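Local coordinates for putative uncharacterized protein Ta1305 (Thermoplasma acidophilum, PDB 4RKS), which phosphorylates (R)-mevalonate with ATP to give mevalonate 3-phosphate, in an isoprenoid pathway found in extreme acidophiles of the Thermoplasmatales, at residues A132-G135 against A136-G140; Q274-I277 against S278-L282; V301-S305 against E306-R310; D309-F312 against S313-N316. One frame throughout, in Å; residues are numbered along the deposited sequence.

In the fold
Interaction 1 stands apart, in the N-terminal part of the chain, with its centre about 40 Å from that of interaction 2. It is buried, and its chemistry is helix backbone bonds, alanines and a pair of isoleucines. The other three lie close together in the C-terminal part, away from the annotated sites. Interaction 2 is an amphipathic helix turn with one leucine face on the sheet. Interaction 3 joins a strand to the next helix, with valine inside and waters outside. Interaction 4 ends that same helix at the surface, and D309 and R310 belong to both. L280 packs on V301, V301 on L311, and Y279 on I314, which links all three.

Interaction 1: residues A132-G135 against A136-G140; sequences ASIG and AAILG
The flat groups that meet between A132-G135 and A136-G140 are peptide units; no ring takes part. A136 N reaches A132 O at 2.9 Å, in the plane of that carbonyl. A137 N comes to S133 O tilted 29° out of the plane. These are the bonds of one alpha helix, 128-141. It directly follows the ATP-binding residues S124 to S127, which is consistent with the glycine- and serine-rich phosphate loop of GHMP kinases. I138 N bonds to I134 O at 3.1 Å. L139 N bonds to G135 O at 2.9 Å and is nearly straight, at 171°.

I134 and I138, one turn apart, stretch out alongside each other. The branch methyl CG2 of I134 meets the tip CD1 of I138 at 3.9 Å. In I138, CG1 stands beside the backbone N (chi1 -66°), which sets it 3.4 Å from I134 O. Both isoleucines also touch V96 of helix 92-99, and I134 is close to the ATP-binding residue Y115. The small side chains of A132 and A137 rest on strand 24-34. S133 OG bonds to G130 O and T69 OG1, so this buried hydroxyl is satisfied. G135 has no side chain, and L139 folds back beside it. CG of L139 lies 3.3 Å from G135 O, and its CD1 is 3.4 Å from the same oxygen.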
ATOM      1  N   ALA A 132      -5.375  -6.213   3.942  1.00 22.32           N
ATOM      2  CA  ALA A 132      -6.233  -6.643   2.844  1.00 21.36           C
ATOM      3  C   ALA A 132      -6.414  -8.172   2.821  1.00 22.10           C
ATOM      4  O   ALA A 132      -7.503  -8.668   2.509  1.00 17.59           O
ATOM      5  CB  ALA A 132      -5.668  -6.145   1.525  1.00 18.28           C
ATOM      6  N   SER A 133      -5.366  -8.919   3.180  1.00 16.46           N
ATOM      7  CA  SER A 133      -5.445 -10.383   3.126  1.00 24.71           C
ATOM      8  C   SER A 133      -6.420 -10.882   4.178  1.00 20.54           C
ATOM      9  O   SER A 133      -7.125 -11.881   3.969  1.00 21.14           O
ATOM     10  CB  SER A 133      -4.072 -11.043   3.322  1.00 21.55           C
ATOM     11  OG  SER A 133      -3.578 -10.800   4.621  1.00 28.53           O
ATOM     12  N   ILE A 134      -6.455 -10.197   5.316  1.00 20.57           N
ATOM     13  CA  ILE A 134      -7.474 -10.482   6.313  1.00 19.79           C
ATOM     14  C   ILE A 134      -8.857 -10.276   5.721  1.00 19.12           C
ATOM     15  O   ILE A 134      -9.730 -11.132   5.863  1.00 23.04           O
ATOM     16  CB  ILE A 134      -7.323  -9.606   7.552  1.00 23.67           C
ATOM     17  CG1 ILE A 134      -5.975  -9.882   8.216  1.00 25.15           C
ATOM     18  CG2 ILE A 134      -8.446  -9.893   8.539  1.00 22.07           C
ATOM     19  CD1 ILE A 134      -5.706  -9.002   9.374  1.00 22.64           C
ATOM     20  N   GLY A 135      -9.061  -9.143   5.056  1.00 19.37           N
ATOM     21  CA  GLY A 135     -10.338  -8.893   4.392  1.00 25.54           C
ATOM     22  C   GLY A 135     -10.738  -9.967   3.387  1.00 22.75           C
ATOM     23  O   GLY A 135     -11.891 -10.404   3.346  1.00 23.25           O
ATOM     24  N   ALA A 136      -9.780 -10.404   2.577  1.00 22.52           N
ATOM     25  CA  ALA A 136     -10.042 -11.423   1.563  1.00 16.78           C
ATOM     26  C   ALA A 136     -10.402 -12.737   2.213  1.00 16.74           C
ATOM     27  O   ALA A 136     -11.193 -13.475   1.682  1.00 16.87           O
ATOM     28  CB  ALA A 136      -8.824 -11.618   0.640  1.00 16.42           C
ATOM     29  N   ALA A 137      -9.795 -13.046   3.351  1.00 17.92           N
ATOM     30  CA  ALA A 137     -10.132 -14.292   4.055  1.00 23.44           C
ATOM     31  C   ALA A 137     -11.583 -14.270   4.586  1.00 24.89           C
ATOM     32  O   ALA A 137     -12.311 -15.250   4.477  1.00 22.85           O
ATOM     33  CB  ALA A 137      -9.148 -14.535   5.195  1.00 20.00           C
ATOM     34  N   ILE A 138     -11.984 -13.140   5.157  1.00 21.24           N
ATOM     35  CA  ILE A 138     -13.340 -12.955   5.676  1.00 24.39           C
ATOM     36  C   ILE A 138     -14.382 -12.990   4.561  1.00 24.62           C
ATOM     37  O   ILE A 138     -15.432 -13.647   4.676  1.00 21.33           O
ATOM     38  CB  ILE A 138     -13.457 -11.621   6.450  1.00 21.06           C
ATOM     39  CG1 ILE A 138     -12.593 -11.663   7.713  1.00 24.74           C
ATOM     40  CG2 ILE A 138     -14.915 -11.330   6.803  1.00 18.23           C
ATOM     41  CD1 ILE A 138     -12.364 -10.313   8.339  1.00 24.60           C
ATOM     42  N   LEU A 139     -14.094 -12.272   3.482  1.00 22.62           N
ATOM     43  CA  LEU A 139     -14.937 -12.312   2.294  1.00 19.37           C
ATOM     44  C   LEU A 139     -14.987 -13.704   1.702  1.00 22.18           C
ATOM     45  O   LEU A 139     -15.987 -14.090   1.127  1.00 22.61           O
ATOM     46  CB  LEU A 139     -14.428 -11.309   1.246  1.00 22.43           C
ATOM     47  CG  LEU A 139     -14.689  -9.855   1.646  1.00 24.48           C
ATOM     48  CD1 LEU A 139     -13.744  -8.901   0.932  1.00 27.74           C
ATOM     49  CD2 LEU A 139     -16.140  -9.481   1.373  1.00 24.15           C
ATOM     50  N   GLY A 140     -13.891 -14.447   1.826  1.00 26.70           N
ATOM     51  CA  GLY A 140     -13.836 -15.816   1.344  1.00 22.56           C
ATOM     52  C   GLY A 140     -14.847 -16.688   2.066  1.00 24.44           C
ATOM     53  O   GLY A 140     -15.467 -17.574   1.476  1.00 26.18           O
TER

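Interaction 2: residues Q274-I277 against S278-L282; sequences QKLI and SYLKL
Q274 O takes two bonds from S278. The amide S278 N and the hydroxyl S278 OG each stand 3.0 Å from Q274 O, and they come from opposite faces of the carbonyl plane. The hydroxyl can do this because OG lies beside its own backbone N (chi1 -60°), on the side of the preceding turn. The side chain of Q274 bends at chi2 (46°), which swings its amide forward along the helix, toward S278. NE2 of Q274 ends 3.3 Å from S278 OG.

Two residues on, the contact becomes apolar. L280 N bonds to L276 O at 2.9 Å, and L280 CG lies 3.3 Å from that same oxygen. The two leucines meet with CG of L276 4.4 Å from CG of L280, a light touch. Helix 271-283 is amphipathic. L276, I277 and L280 face the antiparallel sheet of the C-terminal domain. L276 touches V299 and L280 touches V301 of strand 298-304, while I277 and L280 share Y291 of strand 289-292. Q274, K275, S278 and K281 lie on the exposed side. K281 N bonds to I277 O at 3.1 Å, but the lysine chain then leads away from the turn. L280 O accepts a bond from N289 ND2. CB of Y279 sits 3.4 Å from L276 O, and its side chain goes on to touch I314.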
ATOM      1  N   GLN A 274      18.825  11.411  -3.356  1.00 37.35           N
ATOM      2  CA  GLN A 274      18.749  12.633  -4.144  1.00 40.43           C
ATOM      3  C   GLN A 274      19.715  12.572  -5.336  1.00 37.77           C
ATOM      4  O   GLN A 274      19.414  13.092  -6.409  1.00 38.29           O
ATOM      5  CB  GLN A 274      19.029  13.860  -3.266  1.00 44.98           C
ATOM      6  CG  GLN A 274      18.915  15.206  -3.993  1.00 55.46           C
ATOM      7  CD  GLN A 274      17.657  15.331  -4.864  1.00 63.05           C
ATOM      8  OE1 GLN A 274      16.529  15.180  -4.382  1.00 65.19           O
ATOM      9  NE2 GLN A 274      17.852  15.610  -6.154  1.00 59.99           N
ATOM     10  N   LYS A 275      20.864  11.926  -5.159  1.00 38.69           N
ATOM     11  CA  LYS A 275      21.800  11.767  -6.274  1.00 41.52           C
ATOM     12  C   LYS A 275      21.192  10.920  -7.393  1.00 42.00           C
ATOM     13  O   LYS A 275      21.367  11.230  -8.574  1.00 40.53           O
ATOM     14  CB  LYS A 275      23.121  11.143  -5.807  1.00 40.86           C
ATOM     15  CG  LYS A 275      24.030  12.080  -5.019  1.00 46.07           C
ATOM     16  CD  LYS A 275      25.298  11.350  -4.573  1.00 53.15           C
ATOM     17  CE  LYS A 275      26.190  12.239  -3.716  1.00 55.32           C
ATOM     18  NZ  LYS A 275      27.260  11.451  -3.042  1.00 58.31           N
ATOM     19  N   LEU A 276      20.490   9.848  -7.027  1.00 37.67           N
ATOM     20  CA  LEU A 276      19.846   9.000  -8.030  1.00 39.92           C
ATOM     21  C   LEU A 276      18.790   9.796  -8.791  1.00 38.54           C
ATOM     22  O   LEU A 276      18.724   9.749 -10.018  1.00 40.30           O
ATOM     23  CB  LEU A 276      19.215   7.762  -7.394  1.00 38.83           C
ATOM     24  CG  LEU A 276      18.376   6.875  -8.333  1.00 37.95           C
ATOM     25  CD1 LEU A 276      19.225   6.227  -9.435  1.00 35.18           C
ATOM     26  CD2 LEU A 276      17.613   5.808  -7.560  1.00 26.21           C
ATOM     27  N   ILE A 277      17.973  10.531  -8.049  1.00 39.59           N
ATOM     28  CA  ILE A 277      16.935  11.378  -8.628  1.00 33.13           C
ATOM     29  C   ILE A 277      17.504  12.379  -9.636  1.00 37.85           C
ATOM     30  O   ILE A 277      16.908  12.612 -10.691  1.00 38.17           O
ATOM     31  CB  ILE A 277      16.171  12.139  -7.527  1.00 28.96           C
ATOM     32  CG1 ILE A 277      15.424  11.152  -6.624  1.00 33.01           C
ATOM     33  CG2 ILE A 277      15.202  13.135  -8.133  1.00 30.38           C
ATOM     34  CD1 ILE A 277      14.563  11.811  -5.554  1.00 37.31           C
ATOM     35  N   SER A 278      18.661  12.957  -9.321  1.00 38.18           N
ATOM     36  CA  SER A 278      19.309  13.888 -10.240  1.00 41.09           C
ATOM     37  C   SER A 278      19.710  13.195 -11.547  1.00 39.49           C
ATOM     38  O   SER A 278      19.575  13.768 -12.627  1.00 42.62           O
ATOM     39  CB  SER A 278      20.540  14.528  -9.588  1.00 44.05           C
ATOM     40  OG  SER A 278      20.183  15.239  -8.414  1.00 40.98           O
ATOM     41  N   TYR A 279      20.210  11.970 -11.447  1.00 29.23           N
ATOM     42  CA  TYR A 279      20.567  11.204 -12.638  1.00 34.59           C
ATOM     43  C   TYR A 279      19.314  10.893 -13.454  1.00 41.10           C
ATOM     44  O   TYR A 279      19.346  10.947 -14.688  1.00 41.20           O
ATOM     45  CB  TYR A 279      21.294   9.913 -12.257  1.00 32.68           C
ATOM     46  CG  TYR A 279      21.468   8.919 -13.395  1.00 43.12           C
ATOM     47  CD1 TYR A 279      22.402   9.137 -14.411  1.00 45.84           C
ATOM     48  CD2 TYR A 279      20.713   7.750 -13.444  1.00 43.80           C
ATOM     49  CE1 TYR A 279      22.565   8.217 -15.449  1.00 46.94           C
ATOM     50  CE2 TYR A 279      20.868   6.829 -14.471  1.00 46.43           C
ATOM     51  CZ  TYR A 279      21.793   7.064 -15.472  1.00 49.73           C
ATOM     52  OH  TYR A 279      21.935   6.143 -16.491  1.00 46.57           O
ATOM     53  N   LEU A 280      18.218  10.577 -12.756  1.00 33.41           N
ATOM     54  CA  LEU A 280      16.938  10.287 -13.406  1.00 32.42           C
ATOM     55  C   LEU A 280      16.502  11.462 -14.280  1.00 27.35           C
ATOM     56  O   LEU A 280      15.992  11.272 -15.382  1.00 33.62           O
ATOM     57  CB  LEU A 280      15.851   9.956 -12.355  1.00 27.88           C
ATOM     58  CG  LEU A 280      16.043   8.635 -11.597  1.00 27.92           C
ATOM     59  CD1 LEU A 280      14.916   8.376 -10.582  1.00 28.67           C
ATOM     60  CD2 LEU A 280      16.166   7.484 -12.566  1.00 30.93           C
ATOM     61  N   LYS A 281      16.718  12.674 -13.781  1.00 28.02           N
ATOM     62  CA  LYS A 281      16.439  13.890 -14.538  1.00 37.41           C
ATOM     63  C   LYS A 281      17.255  13.959 -15.837  1.00 40.36           C
ATOM     64  O   LYS A 281      16.804  14.504 -16.841  1.00 44.18           O
ATOM     65  CB  LYS A 281      16.730  15.114 -13.668  1.00 38.59           C
ATOM     66  CG  LYS A 281      16.149  16.418 -14.165  1.00 42.31           C
ATOM     67  CD  LYS A 281      16.359  17.514 -13.120  1.00 49.71           C
ATOM     68  CE  LYS A 281      15.451  18.714 -13.350  1.00 56.17           C
ATOM     69  NZ  LYS A 281      15.843  19.503 -14.549  1.00 58.26           N
ATOM     70  N   LEU A 282      18.460  13.400 -15.804  1.00 42.47           N
ATOM     71  CA  LEU A 282      19.346  13.403 -16.963  1.00 40.90           C
ATOM     72  C   LEU A 282      18.858  12.453 -18.053  1.00 35.07           C
ATOM     73  O   LEU A 282      18.694  12.851 -19.202  1.00 42.10           O
ATOM     74  CB  LEU A 282      20.767  13.028 -16.543  1.00 38.11           C
ATOM     75  CG  LEU A 282      21.787  12.826 -17.670  1.00 42.59           C
ATOM     76  CD1 LEU A 282      22.018  14.120 -18.439  1.00 41.47           C
ATOM     77  CD2 LEU A 282      23.101  12.271 -17.124  1.00 46.19           C
TER

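Interaction 3: residues V301-S305 against E306-R310; sequences VAVES and ENADR
The chain leaves strand 298-304 at E304 and passes through two overlapping type I turns into helix 308-312. N307 N bonds to E304 O at 2.9 Å, and A308 N bonds to S305 O at 3.1 Å. Both donors stand above the carbonyl plane of their acceptor, as is common in such tight turns.

V303 fills the inside of the bend. Its CG1 lies between the backbone N and the carbonyl carbon (chi1 65°), the crowded position, and there it meets A308 CB at 3.9 Å. The other methyl, CG2, touches N307 CB at 3.7 Å. With an alanine here, a gap is likely to open under the first helical turn, and A308 CB and N307 CB would lose these methyl partners. This is a strand-to-helix junction at the end of an inner strand of the C-terminal sheet. Strand 298-304 runs antiparallel to both 193-199 and 289-292, and L311 of the helix folds back over V301 and V303.

N307 is the N-cap residue, yet its side chain makes no capping bond. It runs alongside the E304 side chain, and a water joins them. That water accepts from N307 ND2 at 3.1 Å and from E304 N, and it donates to E304 OE1 at 2.7 Å. E304 OE2 lies 4.3 Å from E306 OE2; the salt bridge from E304 to K244 probably eases this like-charge approach. On the solvent side a second water donates to S305 O at 2.7 Å and accepts from D309 N.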
ATOM      1  N   VAL A 301      10.829   3.858  -9.705  1.00 25.10           N
ATOM      2  CA  VAL A 301      10.908   4.493 -11.017  1.00 25.12           C
ATOM      3  C   VAL A 301      10.054   3.782 -12.060  1.00 28.89           C
ATOM      4  O   VAL A 301      10.343   2.644 -12.466  1.00 25.46           O
ATOM      5  CB  VAL A 301      12.370   4.563 -11.507  1.00 27.04           C
ATOM      6  CG1 VAL A 301      12.458   5.388 -12.764  1.00 28.47           C
ATOM      7  CG2 VAL A 301      13.237   5.173 -10.432  1.00 22.53           C
ATOM      8  N   ALA A 302       8.989   4.466 -12.475  1.00 24.98           N
ATOM      9  CA  ALA A 302       8.154   4.012 -13.571  1.00 22.38           C
ATOM     10  C   ALA A 302       8.894   4.156 -14.889  1.00 26.44           C
ATOM     11  O   ALA A 302       9.569   5.158 -15.115  1.00 25.45           O
ATOM     12  CB  ALA A 302       6.852   4.794 -13.615  1.00 26.46           C
ATOM     13  N   VAL A 303       8.732   3.173 -15.768  1.00 27.36           N
ATOM     14  CA  VAL A 303       9.417   3.177 -17.046  1.00 25.49           C
ATOM     15  C   VAL A 303       8.636   2.331 -18.055  1.00 22.00           C
ATOM     16  O   VAL A 303       7.924   1.388 -17.678  1.00 23.79           O
ATOM     17  CB  VAL A 303      10.877   2.646 -16.893  1.00 27.87           C
ATOM     18  CG1 VAL A 303      10.878   1.186 -16.465  1.00 24.15           C
ATOM     19  CG2 VAL A 303      11.704   2.829 -18.174  1.00 29.16           C
ATOM     20  N   GLU A 304       8.764   2.659 -19.337  1.00 21.84           N
ATOM     21  CA  GLU A 304       8.175   1.821 -20.377  1.00 27.21           C
ATOM     22  C   GLU A 304       8.899   0.481 -20.428  1.00 26.21           C
ATOM     23  O   GLU A 304      10.119   0.405 -20.220  1.00 27.18           O
ATOM     24  CB  GLU A 304       8.217   2.513 -21.730  1.00 31.99           C
ATOM     25  CG  GLU A 304       7.288   3.697 -21.829  1.00 24.12           C
ATOM     26  CD  GLU A 304       7.666   4.629 -22.973  1.00 29.71           C
ATOM     27  OE1 GLU A 304       8.823   5.096 -22.997  1.00 35.77           O
ATOM     28  OE2 GLU A 304       6.808   4.897 -23.840  1.00 33.65           O
ATOM     29  N   SER A 305       8.141  -0.575 -20.698  1.00 24.65           N
ATOM     30  CA  SER A 305       8.665  -1.930 -20.603  1.00 31.43           C
ATOM     31  C   SER A 305       9.918  -2.114 -21.464  1.00 31.60           C
ATOM     32  O   SER A 305      10.871  -2.778 -21.046  1.00 31.33           O
ATOM     33  CB  SER A 305       7.586  -2.946 -20.988  1.00 38.98           C
ATOM     34  OG  SER A 305       6.743  -3.211 -19.873  1.00 51.82           O
ATOM     35  N   GLU A 306       9.925  -1.489 -22.637  1.00 28.60           N
ATOM     36  CA  GLU A 306      11.036  -1.616 -23.578  1.00 32.24           C
ATOM     37  C   GLU A 306      12.354  -1.073 -23.007  1.00 31.32           C
ATOM     38  O   GLU A 306      13.433  -1.467 -23.443  1.00 31.04           O
ATOM     39  CB  GLU A 306      10.692  -0.912 -24.885  1.00 30.08           C
ATOM     40  CG  GLU A 306       9.863   0.348 -24.703  1.00 51.84           C
ATOM     41  CD  GLU A 306       9.542   1.033 -26.023  1.00 63.44           C
ATOM     42  OE1 GLU A 306      10.343   0.900 -26.977  1.00 71.39           O
ATOM     43  OE2 GLU A 306       8.488   1.705 -26.104  1.00 62.04           O
ATOM     44  N   ASN A 307      12.257  -0.192 -22.012  1.00 31.91           N
ATOM     45  CA  ASN A 307      13.437   0.403 -21.385  1.00 25.89           C
ATOM     46  C   ASN A 307      13.707  -0.079 -19.952  1.00 26.38           C
ATOM     47  O   ASN A 307      14.631   0.412 -19.296  1.00 30.34           O
ATOM     48  CB  ASN A 307      13.313   1.925 -21.394  1.00 24.23           C
ATOM     49  CG  ASN A 307      13.163   2.490 -22.791  1.00 34.46           C
ATOM     50  OD1 ASN A 307      13.919   2.140 -23.701  1.00 35.51           O
ATOM     51  ND2 ASN A 307      12.177   3.365 -22.973  1.00 30.05           N
ATOM     52  N   ALA A 308      12.931  -1.055 -19.479  1.00 22.04           N
ATOM     53  CA  ALA A 308      13.023  -1.505 -18.093  1.00 28.88           C
ATOM     54  C   ALA A 308      14.337  -2.223 -17.772  1.00 28.81           C
ATOM     55  O   ALA A 308      14.934  -1.958 -16.735  1.00 28.60           O
ATOM     56  CB  ALA A 308      11.842  -2.411 -17.747  1.00 26.11           C
ATOM     57  N   ASP A 309      14.780  -3.136 -18.637  1.00 28.48           N
ATOM     58  CA  ASP A 309      16.044  -3.840 -18.392  1.00 33.65           C
ATOM     59  C   ASP A 309      17.210  -2.879 -18.444  1.00 27.28           C
ATOM     60  O   ASP A 309      18.161  -2.999 -17.667  1.00 28.37           O
ATOM     61  CB  ASP A 309      16.254  -4.982 -19.387  1.00 39.07           C
ATOM     62  CG  ASP A 309      15.433  -6.211 -19.031  1.00 47.40           C
ATOM     63  OD1 ASP A 309      15.317  -6.518 -17.827  1.00 51.08           O
ATOM     64  OD2 ASP A 309      14.894  -6.859 -19.951  1.00 49.57           O
ATOM     65  N   ARG A 310      17.130  -1.912 -19.352  1.00 29.11           N
ATOM     66  CA  ARG A 310      18.143  -0.866 -19.436  1.00 26.85           C
ATOM     67  C   ARG A 310      18.281  -0.086 -18.126  1.00 31.50           C
ATOM     68  O   ARG A 310      19.386   0.083 -17.602  1.00 28.40           O
ATOM     69  CB  ARG A 310      17.802   0.088 -20.565  1.00 33.25           C
ATOM     70  CG  ARG A 310      18.697   1.290 -20.646  1.00 31.73           C
ATOM     71  CD  ARG A 310      18.570   1.894 -22.029  1.00 31.73           C
ATOM     72  NE  ARG A 310      19.259   3.172 -22.134  1.00 32.36           N
ATOM     73  CZ  ARG A 310      19.151   3.985 -23.177  1.00 38.29           C
ATOM     74  NH1 ARG A 310      18.365   3.652 -24.198  1.00 36.09           N
ATOM     75  NH2 ARG A 310      19.817   5.135 -23.195  1.00 37.43           N
TER
HETATM   76  O   HOH W   1      10.414   4.635 -20.829  1.00 23.49           O
HETATM   77  O   HOH W   2      13.226  -4.122 -20.967  1.00 33.39           O

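Interaction 4: residues D309-F312 against S313-N316; sequences DRLF and SIEN
I314 and S313 press close on the last turn of helix 308-312, while the side chains of D309 and R310 stand out on the solvent side. I314 N bonds to L311 O at 3.2 Å and almost straight, at 169°. R310 O is held twice by S313, by OG at 3.1 Å and by N at 3.2 Å, both from the same face. The hydroxyl reaches back because it lies between the backbone N and the carbonyl carbon (chi1 79°).

These three-residue steps mark the C-terminal end of the helix, where S313 is the first residue to leave helical angles. A weak bond from S313 N to D309 O remains of the alpha pattern. CG2 of I314 sits 3.3 Å from L311 O and 4.4 Å from L311 CD1. I314 also touches F198 and Y279, so an alanine in its place would likely strip this apolar cover from L311 and leave a gap towards helix 271-283. F312 belongs to the packed part too. It turns to M324 of strand 321-327, where K322 makes a cation-pi contact with its ring and bonds to F312 O.

The outer side is loose. D309 and R310 are exposed, as is S313, though R310 NH2 makes a salt bridge to D286.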
ATOM      1  N   ASP A 309      14.780  -3.136 -18.637  1.00 28.48           N
ATOM      2  CA  ASP A 309      16.044  -3.840 -18.392  1.00 33.65           C
ATOM      3  C   ASP A 309      17.210  -2.879 -18.444  1.00 27.28           C
ATOM      4  O   ASP A 309      18.161  -2.999 -17.667  1.00 28.37           O
ATOM      5  CB  ASP A 309      16.254  -4.982 -19.387  1.00 39.07           C
ATOM      6  CG  ASP A 309      15.433  -6.211 -19.031  1.00 47.40           C
ATOM      7  OD1 ASP A 309      15.317  -6.518 -17.827  1.00 51.08           O
ATOM      8  OD2 ASP A 309      14.894  -6.859 -19.951  1.00 49.57           O
ATOM      9  N   ARG A 310      17.130  -1.912 -19.352  1.00 29.11           N
ATOM     10  CA  ARG A 310      18.143  -0.866 -19.436  1.00 26.85           C
ATOM     11  C   ARG A 310      18.281  -0.086 -18.126  1.00 31.50           C
ATOM     12  O   ARG A 310      19.386   0.083 -17.602  1.00 28.40           O
ATOM     13  CB  ARG A 310      17.802   0.088 -20.565  1.00 33.25           C
ATOM     14  CG  ARG A 310      18.697   1.290 -20.646  1.00 31.73           C
ATOM     15  CD  ARG A 310      18.570   1.894 -22.029  1.00 31.73           C
ATOM     16  NE  ARG A 310      19.259   3.172 -22.134  1.00 32.36           N
ATOM     17  CZ  ARG A 310      19.151   3.985 -23.177  1.00 38.29           C
ATOM     18  NH1 ARG A 310      18.365   3.652 -24.198  1.00 36.09           N
ATOM     19  NH2 ARG A 310      19.817   5.135 -23.195  1.00 37.43           N
ATOM     20  N   LEU A 311      17.151   0.390 -17.603  1.00 29.96           N
ATOM     21  CA  LEU A 311      17.146   1.104 -16.325  1.00 30.95           C
ATOM     22  C   LEU A 311      17.663   0.227 -15.182  1.00 27.96           C
ATOM     23  O   LEU A 311      18.496   0.646 -14.382  1.00 33.28           O
ATOM     24  CB  LEU A 311      15.742   1.603 -15.997  1.00 30.09           C
ATOM     25  CG  LEU A 311      15.634   2.392 -14.695  1.00 33.35           C
ATOM     26  CD1 LEU A 311      16.598   3.586 -14.684  1.00 30.10           C
ATOM     27  CD2 LEU A 311      14.198   2.853 -14.521  1.00 34.55           C
ATOM     28  N   PHE A 312      17.173  -1.003 -15.131  1.00 22.50           N
ATOM     29  CA  PHE A 312      17.550  -1.950 -14.095  1.00 34.47           C
ATOM     30  C   PHE A 312      19.055  -2.233 -14.121  1.00 40.09           C
ATOM     31  O   PHE A 312      19.659  -2.552 -13.098  1.00 39.66           O
ATOM     32  CB  PHE A 312      16.746  -3.244 -14.269  1.00 34.92           C
ATOM     33  CG  PHE A 312      17.012  -4.288 -13.215  1.00 36.69           C
ATOM     34  CD1 PHE A 312      16.291  -4.295 -12.025  1.00 35.29           C
ATOM     35  CD2 PHE A 312      17.971  -5.271 -13.417  1.00 38.86           C
ATOM     36  CE1 PHE A 312      16.528  -5.259 -11.053  1.00 36.93           C
ATOM     37  CE2 PHE A 312      18.218  -6.241 -12.449  1.00 39.47           C
ATOM     38  CZ  PHE A 312      17.495  -6.239 -11.265  1.00 35.47           C
ATOM     39  N   SER A 313      19.671  -2.099 -15.288  1.00 39.06           N
ATOM     40  CA  SER A 313      21.064  -2.501 -15.412  1.00 43.54           C
ATOM     41  C   SER A 313      22.060  -1.350 -15.213  1.00 41.95           C
ATOM     42  O   SER A 313      23.257  -1.546 -15.418  1.00 41.93           O
ATOM     43  CB  SER A 313      21.293  -3.173 -16.771  1.00 40.74           C
ATOM     44  OG  SER A 313      21.419  -2.204 -17.795  1.00 47.21           O
ATOM     45  N   ILE A 314      21.592  -0.166 -14.803  1.00 40.90           N
ATOM     46  CA  ILE A 314      22.514   0.955 -14.592  1.00 44.56           C
ATOM     47  C   ILE A 314      23.520   0.604 -13.500  1.00 52.86           C
ATOM     48  O   ILE A 314      23.232  -0.203 -12.610  1.00 50.68           O
ATOM     49  CB  ILE A 314      21.804   2.287 -14.210  1.00 40.42           C
ATOM     50  CG1 ILE A 314      21.091   2.181 -12.858  1.00 38.16           C
ATOM     51  CG2 ILE A 314      20.855   2.751 -15.315  1.00 37.40           C
ATOM     52  CD1 ILE A 314      20.612   3.521 -12.322  1.00 34.76           C
ATOM     53  N   GLU A 315      24.696   1.222 -13.578  1.00 55.07           N
ATOM     54  CA  GLU A 315      25.836   0.851 -12.744  1.00 55.12           C
ATOM     55  C   GLU A 315      25.903   1.621 -11.423  1.00 57.38           C
ATOM     56  O   GLU A 315      26.233   1.049 -10.384  1.00 63.26           O
ATOM     57  CB  GLU A 315      27.139   1.054 -13.525  1.00 51.57           C
ATOM     58  N   ASN A 316      25.598   2.912 -11.452  1.00 55.57           N
ATOM     59  CA  ASN A 316      25.713   3.709 -10.240  1.00 57.72           C
ATOM     60  C   ASN A 316      24.392   3.848  -9.497  1.00 60.97           C
ATOM     61  O   ASN A 316      23.680   4.841  -9.643  1.00 62.36           O
ATOM     62  CB  ASN A 316      26.260   5.093 -10.551  1.00 60.63           C
ATOM     63  CG  ASN A 316      26.873   5.753  -9.332  1.00 65.68           C
ATOM     64  OD1 ASN A 316      26.665   5.310  -8.201  1.00 64.12           O
ATOM     65  ND2 ASN A 316      27.639   6.817  -9.556  1.00 68.74           N
TER